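Local coordinates for probable transcriptional repressor protein (Mycobacterium tuberculosis, PDB 4FX0) that probably binds DNA as a redox-dependent transcriptional repressor of the MarR family, with a winged helix-turn-helix fold, at residues B[33-38]-B[74-79]; B[39-44]-B[59-64]; B[82-87]-B[93-98]. One frame throughout, in Å; residues are numbered along the deposited sequence.

Overall arrangement
Contact 1 joins the start of helix 33-45 to the end of helix 66-78 and closes a long loop that holds strand 51-53 and helix 55-62. Contact 2 lies within that loop: further along helix 33-45, it fastens the end of helix 55-62. The two helices that helix 33-45 meets, 55-62 and 66-78, are successive in the chain and form the helix-turn-helix. Contact 3 follows in series as the hairpin 82-87 with 93-98, the wing of the fold. The three also touch one another: Leu-39 packs on Met-76, on Val-82 and on Leu-97, and Ile-42 on Ile-95, so helix 33-45 backs both the helix-turn-helix and the wing.

Contact 1 of 3, residues B[33-38]-B[74-79]; sequences NTQFST and EVMRRD
Met-76, near the end of helix 66-78, reaches across to the first turns of helix 33-45 and lies against Gln-35 and Thr-38. The two side chains with most surface buried, Met-76 and Gln-35, run past each other in opposite directions: Gln-35 CG sits 3.9 Å from Met-76 SD, so methylene and thioether lie alongside. Met-76 is extended as far as its sulfur and then bends (chi3 74°), which turns the terminal methyl toward the helix 33-45 backbone; Met-76 CE ends 3.6 Å from Gln-35 O. The same methyl and SD border the hydroxyl of Thr-38. That hydroxyl is already engaged within its own helix, donating to Gln-35 O (Thr-38 OG1 to O 2.8 Å) in the carbonyl plane on a lone pair, with a C=O...donor angle of 126°. Met-76 therefore meets a polar group whose hydrogen bond is made, and the contact across the segments is van der Waals in kind.

The far end of Gln-35 is fixed differently. Its OE1 takes the backbone N of Thr-32, just before the helix, while the Gln-35 side chain crosses that of the more exposed Val-75 at about a right angle, Gln-35 NE2 3.8 Å from Val-75 CG1. The axes of the short helical segments come no nearer than 11.2 Å and cross at -71°, a separation bridged by long side chains rather than by close backbones.

In the winged helix-turn-helix of MarR proteins helix 66-78 is the recognition helix, and here its C-terminal end rests on helix 33-45. Asn-72 extends the interface toward Thr-34 and Gln-35, Leu-69 of the same helix and Ile-62 of helix 55-62 touch Thr-38, and Met-76 also packs on Val-82 of strand 82-86.

Contact 2 of 3, residues B[39-44]-B[59-64]; sequences LAVISL and AARIGV
The first helix of the helix-turn-helix, 55-62, is held against helix 33-45 through Val-41, whose two methyls are shared between Arg-61 and Ile-62. CG2 of Val-41 takes the apolar half: it lies 3.7 Å from Ile-62 CD1, with Ile-62 CG1 almost as near. Ile-62 leaves its backbone at a tangent to the interface, and the turn at its second torsion (chi2 84°) brings the terminal methyl back toward Val-41. CG1 of Val-41, anti to the backbone N (chi1 168°), points to the other neighbour. It sits at the edge of the Arg-61 guanidinium, near its plane, on the side of NE and NH2, 3.5 Å from Arg-61 NH2. Arg-61 gets there by bending at chi3, and its side chain lies on the exposed side of the contact.

Directly after this pair the helix ends in a Schellman motif, which begins the turn leading to recognition helix 66-78. Gly-63, with positive phi, is the C-prime residue; Val-64 N bonds to Ala-59 O at 2.8 Å, and Gly-63 N makes a weak bond to Ala-60 O. On helix 33-45, Ser-43 OG and Leu-44 N both donate to Ala-40 O, from the same face of its plane. Ile-62 also packs on Ser-37, one turn before Val-41 on helix 33-45, and on Arg-12 of the second subunit.

Contact 3 of 3, residues B[82-87]-B[93-98]; sequences VRVMAG and KRIELT
Arg-83 and Glu-96 face each other as a hydrogen-bonded antiparallel pair and are joined twice, by backbone and by side chain. Arg-83 N donates to Glu-96 O at 2.7 Å, and Glu-96 N returns a bond to Arg-83 O at 2.8 Å. Two residues on, Met-85 N donates to Arg-94 O and Arg-94 N to Met-85 O, each 2.9 Å. Above the first pair, Arg-83 bends at chi3 to bring NH2 to Glu-96 OE1 (2.6 Å), a salt bridge in which NH2 approaches OE1 from above the carboxylate plane, the two flat groups being 73° apart; NE adds a weak bond to the same oxygen. Glu-96 OE2 is taken by Gly-50 N.

This hairpin is the wing of the winged helix-turn-helix, and strand 51-53 flanks 93-97 on its other edge, where Asp-52 OD1 pairs with Arg-94 NE. The face that carries Val-82, Val-84, Ile-95 and Leu-97 is apolar: Val-84 CG2 lies 3.8 Å from Ile-95 CG2, the two side chains pointing the same way, and Val-82 with Leu-97 packs on Leu-39. At the strand end, Thr-98 OG1 caps Gly-101 N of helix 99-119, and the carbonyls of Gly-80 and Leu-81 share its one proton.

Contact 1 of 3, residues B[33-38]-B[74-79]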
# COMPACT_ATOMS: atom_id res chain seq x y z
N ASN B 33 -0.45 6.33 9.96
CA ASN B 33 -1.24 6.72 8.79
C ASN B 33 -2.52 5.89 8.66
O ASN B 33 -3.59 6.43 8.36
CB ASN B 33 -0.41 6.65 7.51
CG ASN B 33 -0.05 5.23 7.12
OD1 ASN B 33 -0.77 4.57 6.37
ND2 ASN B 33 1.09 4.75 7.62
N THR B 34 -2.42 4.59 8.91
CA THR B 34 -3.58 3.71 8.86
C THR B 34 -4.56 4.05 9.98
O THR B 34 -5.77 4.12 9.76
CB THR B 34 -3.18 2.23 8.96
OG1 THR B 34 -2.59 1.97 10.24
CG2 THR B 34 -2.19 1.87 7.87
N GLN B 35 -4.04 4.27 11.19
CA GLN B 35 -4.87 4.65 12.32
C GLN B 35 -5.59 5.96 12.03
O GLN B 35 -6.82 6.04 12.11
CB GLN B 35 -4.03 4.78 13.60
CG GLN B 35 -3.55 3.45 14.17
CD GLN B 35 -2.51 3.63 15.25
OE1 GLN B 35 -2.21 4.76 15.66
NE2 GLN B 35 -1.94 2.53 15.72
N PHE B 36 -4.82 6.99 11.70
CA PHE B 36 -5.38 8.27 11.29
C PHE B 36 -6.48 8.05 10.26
O PHE B 36 -7.57 8.61 10.37
CB PHE B 36 -4.29 9.17 10.71
CG PHE B 36 -4.82 10.34 9.92
CD1 PHE B 36 -5.17 11.52 10.56
CD2 PHE B 36 -4.96 10.25 8.55
CE1 PHE B 36 -5.65 12.59 9.83
CE2 PHE B 36 -5.44 11.32 7.82
CZ PHE B 36 -5.79 12.49 8.46
N SER B 37 -6.19 7.22 9.26
CA SER B 37 -7.15 6.93 8.20
C SER B 37 -8.47 6.40 8.77
O SER B 37 -9.53 6.96 8.49
CB SER B 37 -6.57 5.92 7.21
OG SER B 37 -5.38 6.42 6.61
N THR B 38 -8.39 5.33 9.55
CA THR B 38 -9.59 4.72 10.10
C THR B 38 -10.38 5.73 10.92
O THR B 38 -11.61 5.80 10.81
CB THR B 38 -9.27 3.48 10.97
OG1 THR B 38 -8.59 3.89 12.16
CG2 THR B 38 -8.39 2.50 10.20
N GLU B 74 -7.77 -2.67 17.49
CA GLU B 74 -7.57 -3.12 18.87
C GLU B 74 -6.66 -2.16 19.64
O GLU B 74 -7.03 -1.66 20.70
CB GLU B 74 -6.99 -4.53 18.91
CG GLU B 74 -7.91 -5.56 19.55
CD GLU B 74 -8.45 -5.11 20.90
OE1 GLU B 74 -9.67 -4.85 21.00
OE2 GLU B 74 -7.66 -5.03 21.87
N VAL B 75 -5.47 -1.91 19.09
CA VAL B 75 -4.54 -1.00 19.74
C VAL B 75 -5.16 0.38 19.90
O VAL B 75 -4.83 1.12 20.83
CB VAL B 75 -3.20 -0.89 18.97
CG1 VAL B 75 -3.43 -0.43 17.54
CG2 VAL B 75 -2.24 0.05 19.69
N MET B 76 -6.08 0.72 19.00
CA MET B 76 -6.76 2.01 19.04
C MET B 76 -7.79 2.08 20.16
O MET B 76 -7.80 3.02 20.94
CB MET B 76 -7.41 2.32 17.69
CG MET B 76 -6.43 2.42 16.54
SD MET B 76 -7.26 2.71 14.97
CE MET B 76 -7.73 4.43 15.16
N ARG B 77 -8.66 1.07 20.22
CA ARG B 77 -9.66 1.02 21.29
C ARG B 77 -8.96 0.82 22.63
O ARG B 77 -9.44 1.29 23.66
CB ARG B 77 -10.67 -0.10 21.06
CG ARG B 77 -10.19 -1.48 21.48
CD ARG B 77 -11.34 -2.37 21.95
NE ARG B 77 -11.44 -2.42 23.41
CZ ARG B 77 -10.67 -3.19 24.18
NH1 ARG B 77 -9.73 -3.95 23.63
NH2 ARG B 77 -10.82 -3.18 25.49
N ARG B 78 -7.83 0.13 22.60
CA ARG B 78 -7.04 -0.11 23.80
C ARG B 78 -6.46 1.20 24.30
O ARG B 78 -6.12 1.34 25.48
CB ARG B 78 -5.91 -1.10 23.50
CG ARG B 78 -5.35 -1.80 24.73
CD ARG B 78 -4.29 -2.82 24.34
NE ARG B 78 -4.08 -3.81 25.39
CZ ARG B 78 -3.13 -3.73 26.32
NH1 ARG B 78 -2.30 -2.70 26.34
NH2 ARG B 78 -3.01 -4.68 27.23
N ASP B 79 -6.34 2.18 23.40
CA ASP B 79 -5.78 3.48 23.74
C ASP B 79 -6.88 4.52 23.96
O ASP B 79 -6.60 5.70 24.15
CB ASP B 79 -4.82 3.94 22.65
CG ASP B 79 -3.97 5.12 23.08
OD1 ASP B 79 -2.93 4.89 23.75
OD2 ASP B 79 -4.33 6.27 22.76

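Contact 2 of 3, residues B[39-44]-B[59-64]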
# COMPACT_ATOMS: atom_id res chain seq x y z
N LEU B 39 -9.68 6.51 11.74
CA LEU B 39 -10.33 7.56 12.52
C LEU B 39 -11.11 8.48 11.60
O LEU B 39 -12.32 8.66 11.75
CB LEU B 39 -9.31 8.37 13.31
CG LEU B 39 -8.67 7.70 14.52
CD1 LEU B 39 -7.77 8.68 15.25
CD2 LEU B 39 -9.75 7.17 15.45
N ALA B 40 -10.40 9.08 10.64
CA ALA B 40 -11.02 9.98 9.68
C ALA B 40 -12.27 9.35 9.09
O ALA B 40 -13.32 9.99 9.03
CB ALA B 40 -10.02 10.32 8.57
N VAL B 41 -12.16 8.10 8.66
CA VAL B 41 -13.30 7.37 8.11
C VAL B 41 -14.47 7.35 9.08
O VAL B 41 -15.61 7.62 8.70
CB VAL B 41 -12.92 5.91 7.77
CG1 VAL B 41 -14.16 5.09 7.48
CG2 VAL B 41 -11.95 5.87 6.60
N ILE B 42 -14.18 7.02 10.33
CA ILE B 42 -15.20 6.95 11.37
C ILE B 42 -15.83 8.31 11.63
O ILE B 42 -17.05 8.44 11.71
CB ILE B 42 -14.63 6.38 12.68
CG1 ILE B 42 -14.14 4.95 12.47
CG2 ILE B 42 -15.68 6.42 13.78
CD1 ILE B 42 -13.48 4.34 13.69
N SER B 43 -14.99 9.34 11.75
CA SER B 43 -15.48 10.69 11.97
C SER B 43 -16.36 11.13 10.81
O SER B 43 -17.26 11.95 10.98
CB SER B 43 -14.31 11.66 12.13
OG SER B 43 -13.50 11.70 10.96
N LEU B 44 -16.10 10.58 9.63
CA LEU B 44 -16.87 10.90 8.43
C LEU B 44 -18.23 10.22 8.43
O LEU B 44 -19.24 10.83 8.09
CB LEU B 44 -16.11 10.46 7.18
CG LEU B 44 -14.97 11.33 6.67
CD1 LEU B 44 -14.21 10.60 5.57
CD2 LEU B 44 -15.49 12.67 6.16
N ALA B 59 -11.97 -2.36 6.46
CA ALA B 59 -10.62 -2.62 5.99
C ALA B 59 -10.46 -2.23 4.53
O ALA B 59 -9.45 -1.64 4.13
CB ALA B 59 -10.26 -4.09 6.18
N ALA B 60 -11.48 -2.54 3.73
CA ALA B 60 -11.47 -2.20 2.31
C ALA B 60 -11.45 -0.69 2.10
O ALA B 60 -10.72 -0.18 1.25
CB ALA B 60 -12.66 -2.83 1.61
N ARG B 61 -12.26 0.02 2.88
CA ARG B 61 -12.35 1.48 2.76
C ARG B 61 -11.01 2.16 3.01
O ARG B 61 -10.68 3.14 2.35
CB ARG B 61 -13.43 2.04 3.69
CG ARG B 61 -14.71 2.45 2.96
CD ARG B 61 -15.88 2.66 3.92
NE ARG B 61 -15.81 3.93 4.64
CZ ARG B 61 -16.18 5.10 4.13
NH1 ARG B 61 -16.63 5.16 2.88
NH2 ARG B 61 -16.10 6.20 4.85
N ILE B 62 -10.25 1.66 3.98
CA ILE B 62 -8.95 2.22 4.29
C ILE B 62 -7.86 1.63 3.39
O ILE B 62 -6.75 2.17 3.29
CB ILE B 62 -8.58 2.05 5.79
CG1 ILE B 62 -9.47 2.94 6.67
CG2 ILE B 62 -7.13 2.40 6.05
CD1 ILE B 62 -10.81 2.35 7.00
N GLY B 63 -8.20 0.54 2.71
CA GLY B 63 -7.28 -0.08 1.77
C GLY B 63 -6.29 -1.02 2.43
O GLY B 63 -5.16 -1.16 1.97
N VAL B 64 -6.72 -1.66 3.51
CA VAL B 64 -5.88 -2.60 4.23
C VAL B 64 -6.56 -3.96 4.36
O VAL B 64 -7.69 -4.14 3.91
CB VAL B 64 -5.53 -2.09 5.64
CG1 VAL B 64 -4.86 -0.72 5.56
CG2 VAL B 64 -6.79 -2.02 6.51

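Contact 3 of 3, residues B[82-87]-B[93-98]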
# COMPACT_ATOMS: atom_id res chain seq x y z
N VAL B 82 -11.06 4.88 20.16
CA VAL B 82 -12.32 4.39 19.63
C VAL B 82 -13.00 3.47 20.64
O VAL B 82 -12.34 2.83 21.46
CB VAL B 82 -12.11 3.63 18.31
CG1 VAL B 82 -11.56 4.56 17.25
CG2 VAL B 82 -11.19 2.44 18.52
N ARG B 83 -14.32 3.42 20.57
CA ARG B 83 -15.10 2.55 21.45
C ARG B 83 -15.84 1.54 20.58
O ARG B 83 -16.68 1.90 19.76
CB ARG B 83 -16.08 3.38 22.28
CG ARG B 83 -16.67 2.65 23.48
CD ARG B 83 -17.43 3.61 24.39
NE ARG B 83 -18.39 4.42 23.65
CZ ARG B 83 -18.19 5.69 23.30
NH1 ARG B 83 -17.06 6.30 23.62
NH2 ARG B 83 -19.12 6.35 22.63
N VAL B 84 -15.51 0.26 20.76
CA VAL B 84 -16.05 -0.79 19.90
C VAL B 84 -16.88 -1.81 20.67
O VAL B 84 -16.36 -2.60 21.46
CB VAL B 84 -14.94 -1.52 19.13
CG1 VAL B 84 -15.53 -2.67 18.31
CG2 VAL B 84 -14.19 -0.55 18.23
N MET B 85 -18.19 -1.79 20.42
CA MET B 85 -19.10 -2.77 20.99
C MET B 85 -19.73 -3.56 19.85
O MET B 85 -19.44 -3.31 18.68
CB MET B 85 -20.19 -2.05 21.79
CG MET B 85 -19.64 -1.14 22.87
SD MET B 85 -18.92 -2.09 24.22
CE MET B 85 -20.35 -3.04 24.72
N ALA B 86 -20.59 -4.52 20.18
CA ALA B 86 -21.28 -5.30 19.16
C ALA B 86 -22.39 -4.46 18.51
O ALA B 86 -22.87 -3.50 19.10
CB ALA B 86 -21.84 -6.58 19.75
N GLY B 87 -22.78 -4.85 17.30
CA GLY B 87 -23.81 -4.12 16.58
C GLY B 87 -25.21 -4.51 16.99
O GLY B 87 -26.19 -3.95 16.49
N LYS B 93 -20.22 -4.76 13.60
CA LYS B 93 -19.68 -4.16 14.81
C LYS B 93 -19.94 -2.66 14.93
O LYS B 93 -19.89 -1.93 13.95
CB LYS B 93 -18.18 -4.44 14.94
CG LYS B 93 -17.85 -5.74 15.65
CD LYS B 93 -16.35 -5.93 15.80
CE LYS B 93 -16.04 -7.24 16.50
NZ LYS B 93 -16.85 -7.39 17.74
N ARG B 94 -20.22 -2.23 16.16
CA ARG B 94 -20.47 -0.82 16.45
C ARG B 94 -19.19 -0.12 16.88
O ARG B 94 -18.63 -0.42 17.93
CB ARG B 94 -21.53 -0.69 17.54
CG ARG B 94 -21.85 0.75 17.92
CD ARG B 94 -22.59 1.45 16.81
NE ARG B 94 -23.97 0.98 16.69
CZ ARG B 94 -25.01 1.55 17.29
NH1 ARG B 94 -24.83 2.63 18.04
NH2 ARG B 94 -26.23 1.05 17.13
N ILE B 95 -18.73 0.82 16.06
CA ILE B 95 -17.53 1.58 16.37
C ILE B 95 -17.85 3.06 16.58
O ILE B 95 -18.57 3.67 15.78
CB ILE B 95 -16.45 1.44 15.27
CG1 ILE B 95 -16.19 -0.04 14.97
CG2 ILE B 95 -15.17 2.14 15.68
CD1 ILE B 95 -16.79 -0.52 13.67
N GLU B 96 -17.32 3.64 17.65
CA GLU B 96 -17.56 5.04 17.98
C GLU B 96 -16.27 5.80 18.28
O GLU B 96 -15.30 5.22 18.77
CB GLU B 96 -18.51 5.16 19.18
CG GLU B 96 -19.96 4.84 18.86
CD GLU B 96 -20.85 4.93 20.08
OE1 GLU B 96 -20.39 4.59 21.18
OE2 GLU B 96 -22.02 5.34 19.93
N LEU B 97 -16.27 7.09 17.97
CA LEU B 97 -15.15 7.95 18.32
C LEU B 97 -15.27 8.42 19.77
O LEU B 97 -16.32 8.90 20.19
CB LEU B 97 -15.08 9.17 17.40
CG LEU B 97 -14.30 9.04 16.10
CD1 LEU B 97 -14.14 10.40 15.46
CD2 LEU B 97 -12.94 8.41 16.36
N THR B 98 -14.18 8.27 20.52
CA THR B 98 -14.12 8.82 21.86
C THR B 98 -13.61 10.25 21.77
O THR B 98 -12.97 10.63 20.79
CB THR B 98 -13.18 8.01 22.76
OG1 THR B 98 -11.85 8.04 22.22
CG2 THR B 98 -13.64 6.56 22.85